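Local atomic coordinates of glycogen synthase (Cyanobacterium sp. CLg1, PDB entry 6GNF), a protein that belongs to the bacterial glycogen and starch synthase family, two-domain glycosyltransferases, and carries adenosine-5'-diphosphate and a glycan in this model. Residues Gln206-Ser211 / Val287-Val292; Asp226-Thr231 / Pro251-Asn256; Thr231-Pro236 / Pro245-Glu250. One frame throughout, in Å; residues are numbered along the deposited sequence.

Interaction 1 (Gln206-Ser211 / Val287-Val292); sequences QGRFPS and VELDAV. With SO4 (sulfate ion), chain I; SO4 (sulfate ion), chain J.
Arg208 and Gln206 tie the edge strand 208-209 to the loop of Val287, Glu288 and Leu289, which enters helix 290-296 with Leu289 at the N-cap position. The tight part is round the Gln206 amide. Its NE2 gives a nearly straight hydrogen bond to Val287 O (2.9 Å, 168° at the hydrogen), with the acceptor close to the amide plane. Leu289 comes from the opposite direction and sets both methyls against this amide. Its CD1 is 3.1 Å from Gln206 OE1. On the other side of the bond, Val287 CG1 lies 3.6 Å from Gln206 NE2.

Arg208 grips Gln206 OE1 side-on through NE and NH2, at 2.9 Å each. Both nitrogens approach from one face of the carbonyl plane, well above it. The arginine chain runs extended from CG to NE (chi3 -175°), which carries the guanidinium out to Glu288. There NH2 forms a salt bridge with Glu288 OE2 at 2.8 Å. The carboxylate is turned 59° from the guanidinium, and OE2 is met from above its own plane. A weak bond from NH1 reaches the same oxygen.

The outer side is looser: Arg208, Val287 and Glu288 are partly exposed there, whereas Gln206 and Leu289 are buried. Two sulfates, probably from the crystallisation liquor, bind Gly207 N and Ser211 OG, apart from this contact.

Glu288 OE1 bonds to Thr231 and Arg208 NH1 to Phe233 O. With NE and NH2 on one oxygen, the guanidinium is held against rotation, and the carboxylate probably balances its charge.

Interaction 2 (Asp226-Thr231 / Pro251-Asn256); sequences DLSFNT and PMYMLN
Asn256 sets the end of its amide over one face of the Phe229 ring in this antiparallel strand pair. Asn256 ND2 lies 3.5 Å above the phenyl plane, over the ring centre. The amide is turned 66° from the ring, so the two are not stacked flat. Phe229 has CG anti to its N (chi1 -168°), which brings the ring's face under Asn256 ND2. Asn256 CB also packs 3.7 Å from Phe229 CB. Met254 CG comes up at the ring edge.

Next along the same face, Thr231 CG2 touches the end of Met254. The methionine starts with CG between N and the carbonyl carbon, then bends at chi3 (68°), and this brings CE to 3.5 Å from Thr231 CG2. That is tighter than usual van der Waals contact.

The other face carries Asn230 and Tyr253. The tyrosine ring reaches across to strand 228-231, where its OH donates to Ser228 OG at 2.9 Å. Ser228 CB and Asn230 OD1 both lie at the edge of the tyrosine ring, in its plane. Ser228 OG has a second bond, to Leu224 O in the preceding helix.

The backbone ladder has Phe229 and Thr231 in hydrogen-bonded pairs with Met254 and Met252. Met254 N donates to Phe229 O at 2.9 Å, and Met252 N to Thr231 O at 2.7 Å. At the helical end, Asn256 N reaches Leu227 O at 2.9 Å.

Strand 251-256 is the middle of a three-stranded antiparallel sheet, with 228-231 on one side and 208-209 on the other. Asn256 is the N-cap of helix 257-264: its OD1 accepts from Lys259 N, and its ND2 donates to Gln206 OE1. Leu227 packs on Trp257 and Ala260 of that helix, and Arg208 of strand 208-209 covers Phe229, Thr231 and Met254.

Interaction 3 (Thr231-Pro236 / Pro245-Glu250); sequences TQFAPP and PITSPE
Residues 233-234 and 246-248 form a short antiparallel hairpin ladder, with Phe233 and Thr247 as a non-hydrogen-bonded pair and Ala234 N bonded to Ile246 O at 3.0 Å. The rest of the ladder is slack. The bond from Ser248 N to Gln232 O is weak, and so is that from Ile246 N to Ala234 O.

Phe233 and Thr247 lie side by side and point the same way. Thr247 OG1 sits at the edge of the phenyl ring, in its plane, 3.6 Å from Phe233 CD1. One face of the ring is covered by Gln232 CB. On the other side of the hairpin, Ala234 CB packs against Ile246 CB at 4.2 Å.

Gln232 runs extended beyond CG (chi2 -178°) across the corner at Pro249 and Glu250. Its NE2 ends 2.6 Å from Pro249 O, and its CB lies 3.4 Å from Ser248 O. The Ser248 hydroxyl bonds forward to Glu250 O (OG to O, 2.7 Å), spanning that corner. At the far end Pro236 CD packs against Pro245 CB at 4.2 Å.

Thr231 OG1 accepts from Phe233 N, an ST turn where the chain leaves strand 228-231, and also bonds to Glu288 OE1. The hairpin lies in the connection between strands 228-231 and 251-256, as a separate two-stranded sheet. Ala234 packs on Met254, Pro235 on Arg208 of strand 208-209, and Phe233 on the loop residues Ile478 and Pro479.

In the fold
The three contacts are nested along the chain: interaction 3 lies inside the loop closed by interaction 2, and that inside the loop closed by interaction 1. Interactions 1 and 2 have centres about 7 Å apart and join through strand 208-209, where Phe209 O is 2.8 Å from Leu255 N. Interactions 2 and 3 share Thr231, with centres about 11 Å apart. The Thr231 hydroxyl lies 2.6 Å from Glu288 OE1, so it links all three. Interaction 3 comes closest to the glycan: the side chain of Pro236 is about 4 Å from a bound beta-D-glucopyranose, against about 8 Å for Arg208 and 11 Å for Met254.

Interaction 1 (Gln206-Ser211 / Val287-Val292)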
ATOM      1  N   GLN A 206     -11.916   5.523   1.003  1.00 51.48           N
ATOM      2  CA  GLN A 206     -13.100   4.732   0.702  1.00 50.35           C
ATOM      3  C   GLN A 206     -13.860   5.169  -0.555  1.00 49.18           C
ATOM      4  O   GLN A 206     -14.837   4.524  -0.920  1.00 52.96           O
ATOM      5  CB  GLN A 206     -14.037   4.800   1.912  1.00 49.17           C
ATOM      6  CG  GLN A 206     -13.384   4.361   3.208  1.00 49.13           C
ATOM      7  CD  GLN A 206     -14.292   4.492   4.415  1.00 50.20           C
ATOM      8  OE1 GLN A 206     -15.341   5.134   4.357  1.00 49.37           O
ATOM      9  NE2 GLN A 206     -13.866   3.923   5.532  1.00 49.92           N
ATOM     10  N   GLY A 207     -13.415   6.237  -1.212  1.00 49.34           N
ATOM     11  CA  GLY A 207     -14.129   6.795  -2.344  1.00 48.44           C
ATOM     12  C   GLY A 207     -15.397   7.461  -1.873  1.00 51.27           C
ATOM     13  O   GLY A 207     -16.487   7.162  -2.371  1.00 51.90           O
ATOM     14  N   ARG A 208     -15.253   8.337  -0.879  1.00 51.70           N
ATOM     15  CA  ARG A 208     -16.340   9.179  -0.443  1.00 53.64           C
ATOM     16  C   ARG A 208     -16.414  10.370  -1.383  1.00 55.08           C
ATOM     17  O   ARG A 208     -15.425  11.076  -1.562  1.00 58.17           O
ATOM     18  CB  ARG A 208     -16.125   9.656   0.990  1.00 54.84           C
ATOM     19  CG  ARG A 208     -16.043   8.523   1.994  1.00 54.26           C
ATOM     20  CD  ARG A 208     -15.965   9.048   3.413  1.00 55.42           C
ATOM     21  NE  ARG A 208     -15.779   7.973   4.380  1.00 54.49           N
ATOM     22  CZ  ARG A 208     -15.848   8.127   5.701  1.00 56.35           C
ATOM     23  NH1 ARG A 208     -16.099   9.320   6.227  1.00 59.67           N
ATOM     24  NH2 ARG A 208     -15.665   7.085   6.505  1.00 55.53           N
ATOM     25  N   PHE A 209     -17.574  10.550  -2.012  1.00 54.87           N
ATOM     26  CA  PHE A 209     -17.807  11.651  -2.931  1.00 53.38           C
ATOM     27  C   PHE A 209     -19.176  12.232  -2.680  1.00 54.35           C
ATOM     28  O   PHE A 209     -20.049  11.541  -2.171  1.00 54.36           O
ATOM     29  CB  PHE A 209     -17.741  11.155  -4.374  1.00 52.07           C
ATOM     30  CG  PHE A 209     -16.411  10.610  -4.751  1.00 49.46           C
ATOM     31  CD1 PHE A 209     -15.320  11.459  -4.890  1.00 50.00           C
ATOM     32  CD2 PHE A 209     -16.233   9.252  -4.949  1.00 48.16           C
ATOM     33  CE1 PHE A 209     -14.081  10.968  -5.230  1.00 48.58           C
ATOM     34  CE2 PHE A 209     -14.997   8.752  -5.286  1.00 46.96           C
ATOM     35  CZ  PHE A 209     -13.921   9.612  -5.432  1.00 47.19           C
ATOM     36  N   PRO A 210     -19.378  13.508  -3.039  1.00 55.67           N
ATOM     37  CA  PRO A 210     -20.704  14.096  -2.888  1.00 57.52           C
ATOM     38  C   PRO A 210     -21.749  13.345  -3.697  1.00 56.32           C
ATOM     39  O   PRO A 210     -21.435  12.812  -4.761  1.00 54.58           O
ATOM     40  CB  PRO A 210     -20.532  15.514  -3.442  1.00 59.15           C
ATOM     41  CG  PRO A 210     -19.068  15.783  -3.396  1.00 58.02           C
ATOM     42  CD  PRO A 210     -18.410  14.460  -3.609  1.00 55.86           C
ATOM     43  N   SER A 211     -22.981  13.339  -3.211  1.00 58.41           N
ATOM     44  CA  SER A 211     -24.047  12.599  -3.863  1.00 59.16           C
ATOM     45  C   SER A 211     -24.368  13.192  -5.231  1.00 59.59           C
ATOM     46  O   SER A 211     -24.796  12.482  -6.131  1.00 59.25           O
ATOM     47  CB  SER A 211     -25.273  12.546  -2.967  1.00 60.89           C
ATOM     48  OG  SER A 211     -25.525  13.810  -2.399  1.00 64.54           O
ATOM     49  N   VAL A 287     -13.118   2.574  10.277  1.00 61.22           N
ATOM     50  CA  VAL A 287     -13.411   3.923   9.777  1.00 61.56           C
ATOM     51  C   VAL A 287     -14.852   3.990   9.239  1.00 62.62           C
ATOM     52  O   VAL A 287     -15.109   4.352   8.079  1.00 59.49           O
ATOM     53  CB  VAL A 287     -12.360   4.369   8.728  1.00 59.27           C
ATOM     54  CG1 VAL A 287     -12.560   5.826   8.327  1.00 59.57           C
ATOM     55  CG2 VAL A 287     -10.960   4.192   9.300  1.00 59.45           C
ATOM     56  N   GLU A 288     -15.775   3.606  10.119  1.00 65.07           N
ATOM     57  CA  GLU A 288     -17.226   3.639   9.892  1.00 66.44           C
ATOM     58  C   GLU A 288     -17.782   2.561   8.962  1.00 63.85           C
ATOM     59  O   GLU A 288     -18.987   2.501   8.785  1.00 63.26           O
ATOM     60  CB  GLU A 288     -17.696   5.028   9.443  1.00 69.38           C
ATOM     61  CG  GLU A 288     -17.430   6.118  10.466  1.00 73.25           C
ATOM     62  CD  GLU A 288     -17.381   7.495   9.835  1.00 77.11           C
ATOM     63  OE1 GLU A 288     -18.353   8.249   9.996  1.00 81.19           O
ATOM     64  OE2 GLU A 288     -16.376   7.822   9.158  1.00 80.02           O
ATOM     65  N   LEU A 289     -16.932   1.702   8.400  1.00 62.01           N
ATOM     66  CA  LEU A 289     -17.414   0.594   7.566  1.00 63.55           C
ATOM     67  C   LEU A 289     -17.363  -0.750   8.302  1.00 62.65           C
ATOM     68  O   LEU A 289     -17.522  -1.804   7.687  1.00 60.64           O
ATOM     69  CB  LEU A 289     -16.652   0.524   6.230  1.00 63.99           C
ATOM     70  CG  LEU A 289     -16.999   1.635   5.227  1.00 67.24           C
ATOM     71  CD1 LEU A 289     -17.000   3.019   5.836  1.00 74.15           C
ATOM     72  CD2 LEU A 289     -16.081   1.594   4.008  1.00 67.37           C
ATOM     73  N   ASP A 290     -17.236  -0.706   9.627  1.00 64.91           N
ATOM     74  CA  ASP A 290     -17.134  -1.927  10.434  1.00 64.90           C
ATOM     75  C   ASP A 290     -18.363  -2.828  10.316  1.00 65.43           C
ATOM     76  O   ASP A 290     -18.225  -4.050  10.240  1.00 64.84           O
ATOM     77  CB  ASP A 290     -16.843  -1.607  11.909  1.00 67.33           C
ATOM     78  CG  ASP A 290     -17.887  -0.709  12.542  1.00 70.31           C
ATOM     79  OD1 ASP A 290     -18.278   0.297  11.919  1.00 71.58           O
ATOM     80  OD2 ASP A 290     -18.320  -1.011  13.670  1.00 73.58           O
ATOM     81  N   ALA A 291     -19.553  -2.233  10.309  1.00 65.72           N
ATOM     82  CA  ALA A 291     -20.786  -3.012  10.230  1.00 67.48           C
ATOM     83  C   ALA A 291     -20.951  -3.620   8.837  1.00 66.68           C
ATOM     84  O   ALA A 291     -21.348  -4.776   8.697  1.00 69.58           O
ATOM     85  CB  ALA A 291     -21.994  -2.162  10.605  1.00 68.15           C
ATOM     86  N   VAL A 292     -20.619  -2.863   7.801  1.00 64.73           N
ATOM     87  CA  VAL A 292     -20.641  -3.406   6.447  1.00 61.74           C
ATOM     88  C   VAL A 292     -19.660  -4.574   6.314  1.00 61.18           C
ATOM     89  O   VAL A 292     -20.022  -5.624   5.794  1.00 60.16           O
ATOM     90  CB  VAL A 292     -20.336  -2.324   5.392  1.00 60.33           C
ATOM     91  CG1 VAL A 292     -20.225  -2.937   4.005  1.00 59.56           C
ATOM     92  CG2 VAL A 292     -21.416  -1.249   5.401  1.00 61.25           C
TER
HETATM   93  S   SO4 I 605     -24.062  17.492  -2.567  1.00101.61           S
HETATM   94  O1  SO4 I 605     -24.529  16.123  -2.882  1.00103.39           O
HETATM   95  O2  SO4 I 605     -25.136  18.483  -2.828  1.00101.37           O
HETATM   96  O3  SO4 I 605     -22.907  17.822  -3.442  1.00106.24           O
HETATM   97  O4  SO4 I 605     -23.677  17.530  -1.137  1.00 99.04           O
HETATM   98  S   SO4 J 606     -10.986   9.483  -1.046  1.00127.54           S
HETATM   99  O1  SO4 J 606     -11.042   8.018  -1.244  1.00114.05           O
HETATM  100  O2  SO4 J 606     -12.302  10.079  -1.389  1.00119.32           O
HETATM  101  O3  SO4 J 606      -9.909  10.039  -1.904  1.00117.65           O
HETATM  102  O4  SO4 J 606     -10.696   9.780   0.377  1.00128.86           O

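Interaction 2 (Asp226-Thr231 / Pro251-Asn256)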
ATOM      1  N   ASP A 226     -26.818   0.977  -1.964  1.00 56.90           N
ATOM      2  CA  ASP A 226     -25.500   0.401  -1.684  1.00 56.07           C
ATOM      3  C   ASP A 226     -24.421   1.491  -1.601  1.00 56.08           C
ATOM      4  O   ASP A 226     -23.529   1.425  -0.765  1.00 56.75           O
ATOM      5  CB  ASP A 226     -25.103  -0.607  -2.762  1.00 55.58           C
ATOM      6  CG  ASP A 226     -25.900  -1.895  -2.710  1.00 57.28           C
ATOM      7  OD1 ASP A 226     -26.489  -2.227  -1.664  1.00 61.74           O
ATOM      8  OD2 ASP A 226     -25.922  -2.590  -3.750  1.00 58.72           O
ATOM      9  N   LEU A 227     -24.531   2.501  -2.461  1.00 54.53           N
ATOM     10  CA  LEU A 227     -23.583   3.614  -2.486  1.00 53.89           C
ATOM     11  C   LEU A 227     -23.799   4.618  -1.350  1.00 56.78           C
ATOM     12  O   LEU A 227     -22.916   5.403  -1.027  1.00 56.65           O
ATOM     13  CB  LEU A 227     -23.676   4.353  -3.822  1.00 53.74           C
ATOM     14  CG  LEU A 227     -23.034   3.621  -5.000  1.00 52.60           C
ATOM     15  CD1 LEU A 227     -23.637   4.072  -6.321  1.00 54.20           C
ATOM     16  CD2 LEU A 227     -21.531   3.839  -4.992  1.00 53.80           C
ATOM     17  N   SER A 228     -24.979   4.603  -0.748  1.00 57.89           N
ATOM     18  CA  SER A 228     -25.362   5.631   0.206  1.00 61.36           C
ATOM     19  C   SER A 228     -24.606   5.542   1.522  1.00 59.79           C
ATOM     20  O   SER A 228     -24.185   4.464   1.939  1.00 57.90           O
ATOM     21  CB  SER A 228     -26.863   5.564   0.444  1.00 64.63           C
ATOM     22  OG  SER A 228     -27.528   5.866  -0.782  1.00 68.11           O
ATOM     23  N   PHE A 229     -24.400   6.697   2.151  1.00 59.52           N
ATOM     24  CA  PHE A 229     -23.542   6.786   3.322  1.00 61.83           C
ATOM     25  C   PHE A 229     -23.768   8.084   4.091  1.00 64.40           C
ATOM     26  O   PHE A 229     -23.960   9.139   3.491  1.00 64.27           O
ATOM     27  CB  PHE A 229     -22.088   6.708   2.878  1.00 59.99           C
ATOM     28  CG  PHE A 229     -21.121   6.498   3.998  1.00 60.81           C
ATOM     29  CD1 PHE A 229     -21.093   5.300   4.692  1.00 61.00           C
ATOM     30  CD2 PHE A 229     -20.215   7.489   4.340  1.00 62.11           C
ATOM     31  CE1 PHE A 229     -20.183   5.096   5.720  1.00 61.14           C
ATOM     32  CE2 PHE A 229     -19.309   7.293   5.364  1.00 63.39           C
ATOM     33  CZ  PHE A 229     -19.294   6.094   6.056  1.00 62.82           C
ATOM     34  N   ASN A 230     -23.746   7.993   5.417  1.00 66.64           N
ATOM     35  CA  ASN A 230     -23.899   9.162   6.274  1.00 71.17           C
ATOM     36  C   ASN A 230     -22.756   9.289   7.243  1.00 70.12           C
ATOM     37  O   ASN A 230     -22.448   8.340   7.945  1.00 70.59           O
ATOM     38  CB  ASN A 230     -25.190   9.079   7.076  1.00 75.45           C
ATOM     39  CG  ASN A 230     -26.341   9.725   6.362  1.00 79.73           C
ATOM     40  OD1 ASN A 230     -26.874   9.175   5.402  1.00 84.48           O
ATOM     41  ND2 ASN A 230     -26.737  10.905   6.823  1.00 85.29           N
ATOM     42  N   THR A 231     -22.191  10.487   7.342  1.00 72.08           N
ATOM     43  CA  THR A 231     -21.039  10.719   8.206  1.00 74.68           C
ATOM     44  C   THR A 231     -20.821  12.200   8.466  1.00 80.85           C
ATOM     45  O   THR A 231     -21.421  13.043   7.793  1.00 81.71           O
ATOM     46  CB  THR A 231     -19.754  10.145   7.581  1.00 72.66           C
ATOM     47  OG1 THR A 231     -18.636  10.346   8.451  1.00 72.52           O
ATOM     48  CG2 THR A 231     -19.453  10.807   6.234  1.00 71.60           C
ATOM     49  N   PRO A 251     -24.299  14.838  10.702  1.00110.38           N
ATOM     50  CA  PRO A 251     -23.924  13.821   9.721  1.00103.66           C
ATOM     51  C   PRO A 251     -24.606  14.073   8.368  1.00 98.82           C
ATOM     52  O   PRO A 251     -25.829  14.135   8.297  1.00 97.67           O
ATOM     53  CB  PRO A 251     -24.402  12.519  10.366  1.00103.60           C
ATOM     54  CG  PRO A 251     -25.514  12.922  11.291  1.00108.26           C
ATOM     55  CD  PRO A 251     -25.456  14.412  11.510  1.00111.92           C
ATOM     56  N   MET A 252     -23.808  14.220   7.314  1.00 92.32           N
ATOM     57  CA  MET A 252     -24.312  14.595   5.999  1.00 91.09           C
ATOM     58  C   MET A 252     -24.313  13.397   5.046  1.00 82.81           C
ATOM     59  O   MET A 252     -23.536  12.450   5.198  1.00 76.44           O
ATOM     60  CB  MET A 252     -23.484  15.747   5.419  1.00 96.49           C
ATOM     61  CG  MET A 252     -22.057  15.371   5.031  1.00101.98           C
ATOM     62  SD  MET A 252     -20.985  16.812   4.729  1.00114.06           S
ATOM     63  CE  MET A 252     -19.968  16.824   6.201  1.00109.99           C
ATOM     64  N   TYR A 253     -25.170  13.469   4.036  1.00 79.49           N
ATOM     65  CA  TYR A 253     -25.339  12.381   3.087  1.00 75.73           C
ATOM     66  C   TYR A 253     -24.313  12.472   1.967  1.00 69.88           C
ATOM     67  O   TYR A 253     -24.007  13.558   1.503  1.00 69.26           O
ATOM     68  CB  TYR A 253     -26.751  12.405   2.513  1.00 80.13           C
ATOM     69  CG  TYR A 253     -26.942  11.406   1.407  1.00 82.60           C
ATOM     70  CD1 TYR A 253     -27.016  10.047   1.682  1.00 83.67           C
ATOM     71  CD2 TYR A 253     -27.018  11.812   0.070  1.00 84.89           C
ATOM     72  CE1 TYR A 253     -27.179   9.122   0.662  1.00 84.14           C
ATOM     73  CE2 TYR A 253     -27.178  10.886  -0.961  1.00 81.85           C
ATOM     74  CZ  TYR A 253     -27.265   9.546  -0.663  1.00 82.06           C
ATOM     75  OH  TYR A 253     -27.416   8.610  -1.671  1.00 80.21           O
ATOM     76  N   MET A 254     -23.786  11.327   1.541  1.00 64.73           N
ATOM     77  CA  MET A 254     -22.835  11.268   0.426  1.00 61.49           C
ATOM     78  C   MET A 254     -22.751   9.850  -0.142  1.00 57.76           C
ATOM     79  O   MET A 254     -23.480   8.961   0.306  1.00 57.30           O
ATOM     80  CB  MET A 254     -21.449  11.752   0.870  1.00 61.63           C
ATOM     81  CG  MET A 254     -20.766  10.887   1.920  1.00 62.01           C
ATOM     82  SD  MET A 254     -19.280  11.624   2.679  1.00 64.08           S
ATOM     83  CE  MET A 254     -19.974  12.986   3.604  1.00 66.27           C
ATOM     84  N   LEU A 255     -21.885   9.665  -1.139  1.00 54.80           N
ATOM     85  CA  LEU A 255     -21.593   8.351  -1.701  1.00 51.58           C
ATOM     86  C   LEU A 255     -20.332   7.764  -1.085  1.00 49.78           C
ATOM     87  O   LEU A 255     -19.459   8.494  -0.632  1.00 49.31           O
ATOM     88  CB  LEU A 255     -21.392   8.445  -3.211  1.00 50.60           C
ATOM     89  CG  LEU A 255     -22.450   9.220  -3.994  1.00 53.32           C
ATOM     90  CD1 LEU A 255     -22.099   9.219  -5.469  1.00 52.46           C
ATOM     91  CD2 LEU A 255     -23.845   8.648  -3.780  1.00 54.71           C
ATOM     92  N   ASN A 256     -20.235   6.438  -1.112  1.00 48.16           N
ATOM     93  CA  ASN A 256     -19.088   5.702  -0.601  1.00 47.21           C
ATOM     94  C   ASN A 256     -18.882   4.478  -1.479  1.00 46.54           C
ATOM     95  O   ASN A 256     -19.595   3.484  -1.346  1.00 47.12           O
ATOM     96  CB  ASN A 256     -19.332   5.287   0.853  1.00 48.27           C
ATOM     97  CG  ASN A 256     -18.108   4.676   1.511  1.00 48.37           C
ATOM     98  OD1 ASN A 256     -17.455   3.793   0.956  1.00 48.01           O
ATOM     99  ND2 ASN A 256     -17.792   5.139   2.709  1.00 49.91           N
TER

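Interaction 3 (Thr231-Pro236 / Pro245-Glu250)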
ATOM      1  N   THR A 231     -22.191  10.487   7.342  1.00 72.08           N
ATOM      2  CA  THR A 231     -21.039  10.719   8.206  1.00 74.68           C
ATOM      3  C   THR A 231     -20.821  12.200   8.466  1.00 80.85           C
ATOM      4  O   THR A 231     -21.421  13.043   7.793  1.00 81.71           O
ATOM      5  CB  THR A 231     -19.754  10.145   7.581  1.00 72.66           C
ATOM      6  OG1 THR A 231     -18.636  10.346   8.451  1.00 72.52           O
ATOM      7  CG2 THR A 231     -19.453  10.807   6.234  1.00 71.60           C
ATOM      8  N   GLN A 232     -19.926  12.492   9.408  1.00 84.75           N
ATOM      9  CA  GLN A 232     -19.505  13.860   9.711  1.00 89.56           C
ATOM     10  C   GLN A 232     -18.159  14.210   9.066  1.00 89.32           C
ATOM     11  O   GLN A 232     -17.724  15.352   9.139  1.00 92.85           O
ATOM     12  CB  GLN A 232     -19.408  14.046  11.221  1.00 93.14           C
ATOM     13  CG  GLN A 232     -20.723  13.840  11.945  1.00 96.56           C
ATOM     14  CD  GLN A 232     -20.593  14.094  13.437  1.00101.44           C
ATOM     15  OE1 GLN A 232     -19.620  13.668  14.065  1.00 98.95           O
ATOM     16  NE2 GLN A 232     -21.555  14.817  14.005  1.00107.10           N
ATOM     17  N   PHE A 233     -17.534  13.246   8.392  1.00 87.42           N
ATOM     18  CA  PHE A 233     -16.161  13.388   7.910  1.00 88.70           C
ATOM     19  C   PHE A 233     -16.043  13.192   6.382  1.00 88.42           C
ATOM     20  O   PHE A 233     -15.856  12.066   5.909  1.00 83.73           O
ATOM     21  CB  PHE A 233     -15.253  12.397   8.656  1.00 89.97           C
ATOM     22  CG  PHE A 233     -15.429  12.409  10.159  1.00 92.95           C
ATOM     23  CD1 PHE A 233     -15.027  13.509  10.919  1.00 95.72           C
ATOM     24  CD2 PHE A 233     -15.993  11.319  10.820  1.00 93.16           C
ATOM     25  CE1 PHE A 233     -15.198  13.519  12.296  1.00 97.29           C
ATOM     26  CE2 PHE A 233     -16.155  11.326  12.200  1.00 94.73           C
ATOM     27  CZ  PHE A 233     -15.753  12.427  12.942  1.00 96.64           C
ATOM     28  N   ALA A 234     -16.151  14.285   5.623  1.00 91.56           N
ATOM     29  CA  ALA A 234     -15.956  14.243   4.165  1.00 91.88           C
ATOM     30  C   ALA A 234     -14.502  14.564   3.817  1.00 91.37           C
ATOM     31  O   ALA A 234     -13.809  15.218   4.599  1.00 91.60           O
ATOM     32  CB  ALA A 234     -16.887  15.227   3.471  1.00 92.89           C
ATOM     33  N   PRO A 235     -14.030  14.110   2.642  1.00 90.33           N
ATOM     34  CA  PRO A 235     -12.721  14.579   2.194  1.00 89.84           C
ATOM     35  C   PRO A 235     -12.788  16.054   1.807  1.00 93.23           C
ATOM     36  O   PRO A 235     -13.889  16.620   1.739  1.00 94.61           O
ATOM     37  CB  PRO A 235     -12.424  13.710   0.958  1.00 87.22           C
ATOM     38  CG  PRO A 235     -13.374  12.566   1.029  1.00 85.82           C
ATOM     39  CD  PRO A 235     -14.592  13.105   1.723  1.00 89.42           C
ATOM     40  N   PRO A 236     -11.621  16.678   1.552  1.00 93.65           N
ATOM     41  CA  PRO A 236     -11.617  18.073   1.099  1.00 95.05           C
ATOM     42  C   PRO A 236     -12.448  18.243  -0.174  1.00 94.76           C
ATOM     43  O   PRO A 236     -12.540  17.306  -0.978  1.00 91.48           O
ATOM     44  CB  PRO A 236     -10.136  18.358   0.817  1.00 94.48           C
ATOM     45  CG  PRO A 236      -9.376  17.318   1.563  1.00 92.74           C
ATOM     46  CD  PRO A 236     -10.262  16.114   1.652  1.00 91.91           C
ATOM     47  N   PRO A 245      -9.979  19.078   5.183  1.00110.33           N
ATOM     48  CA  PRO A 245     -11.171  18.216   5.047  1.00107.77           C
ATOM     49  C   PRO A 245     -12.425  18.818   5.685  1.00109.96           C
ATOM     50  O   PRO A 245     -12.317  19.579   6.646  1.00113.94           O
ATOM     51  CB  PRO A 245     -10.768  16.925   5.784  1.00106.14           C
ATOM     52  CG  PRO A 245      -9.278  16.940   5.826  1.00104.56           C
ATOM     53  CD  PRO A 245      -8.916  18.392   5.949  1.00108.99           C
ATOM     54  N   ILE A 246     -13.597  18.480   5.149  1.00110.44           N
ATOM     55  CA  ILE A 246     -14.856  19.029   5.655  1.00113.36           C
ATOM     56  C   ILE A 246     -15.411  18.152   6.780  1.00115.34           C
ATOM     57  O   ILE A 246     -16.062  17.133   6.525  1.00115.00           O
ATOM     58  CB  ILE A 246     -15.927  19.175   4.544  1.00113.93           C
ATOM     59  CG1 ILE A 246     -15.387  19.991   3.361  1.00112.85           C
ATOM     60  CG2 ILE A 246     -17.193  19.823   5.105  1.00115.98           C
ATOM     61  CD1 ILE A 246     -16.272  19.960   2.130  1.00111.30           C
ATOM     62  N   THR A 247     -15.123  18.547   8.021  1.00118.80           N
ATOM     63  CA  THR A 247     -15.798  17.997   9.201  1.00119.29           C
ATOM     64  C   THR A 247     -17.122  18.753   9.356  1.00122.41           C
ATOM     65  O   THR A 247     -17.258  19.875   8.863  1.00124.15           O
ATOM     66  CB  THR A 247     -14.913  18.098  10.473  1.00118.99           C
ATOM     67  OG1 THR A 247     -14.026  16.974  10.526  1.00113.34           O
ATOM     68  CG2 THR A 247     -15.735  18.114  11.763  1.00121.62           C
ATOM     69  N   SER A 248     -18.099  18.129  10.009  1.00123.15           N
ATOM     70  CA  SER A 248     -19.404  18.752  10.230  1.00124.98           C
ATOM     71  C   SER A 248     -19.943  18.425  11.627  1.00125.45           C
ATOM     72  O   SER A 248     -19.654  17.351  12.159  1.00124.09           O
ATOM     73  CB  SER A 248     -20.374  18.268   9.153  1.00123.06           C
ATOM     74  OG  SER A 248     -21.696  18.706   9.394  1.00128.44           O
ATOM     75  N   PRO A 249     -20.709  19.358  12.237  1.00126.80           N
ATOM     76  CA  PRO A 249     -21.420  18.991  13.464  1.00127.26           C
ATOM     77  C   PRO A 249     -22.527  17.963  13.189  1.00126.17           C
ATOM     78  O   PRO A 249     -22.790  17.106  14.033  1.00126.05           O
ATOM     79  CB  PRO A 249     -22.007  20.325  13.955  1.00130.49           C
ATOM     80  CG  PRO A 249     -22.070  21.195  12.750  1.00130.71           C
ATOM     81  CD  PRO A 249     -20.923  20.774  11.878  1.00128.56           C
ATOM     82  N   GLU A 250     -23.149  18.045  12.011  1.00123.61           N
ATOM     83  CA  GLU A 250     -24.208  17.116  11.604  1.00120.96           C
ATOM     84  C   GLU A 250     -23.649  16.018  10.714  1.00114.46           C
ATOM     85  O   GLU A 250     -22.645  16.232  10.032  1.00114.62           O
ATOM     86  CB  GLU A 250     -25.307  17.852  10.824  1.00122.74           C
ATOM     87  CG  GLU A 250     -25.741  19.185  11.412  1.00127.58           C
ATOM     88  CD  GLU A 250     -26.312  19.063  12.813  1.00132.73           C
ATOM     89  OE1 GLU A 250     -26.810  20.085  13.340  1.00137.93           O
ATOM     90  OE2 GLU A 250     -26.270  17.952  13.388  1.00130.54           O
TER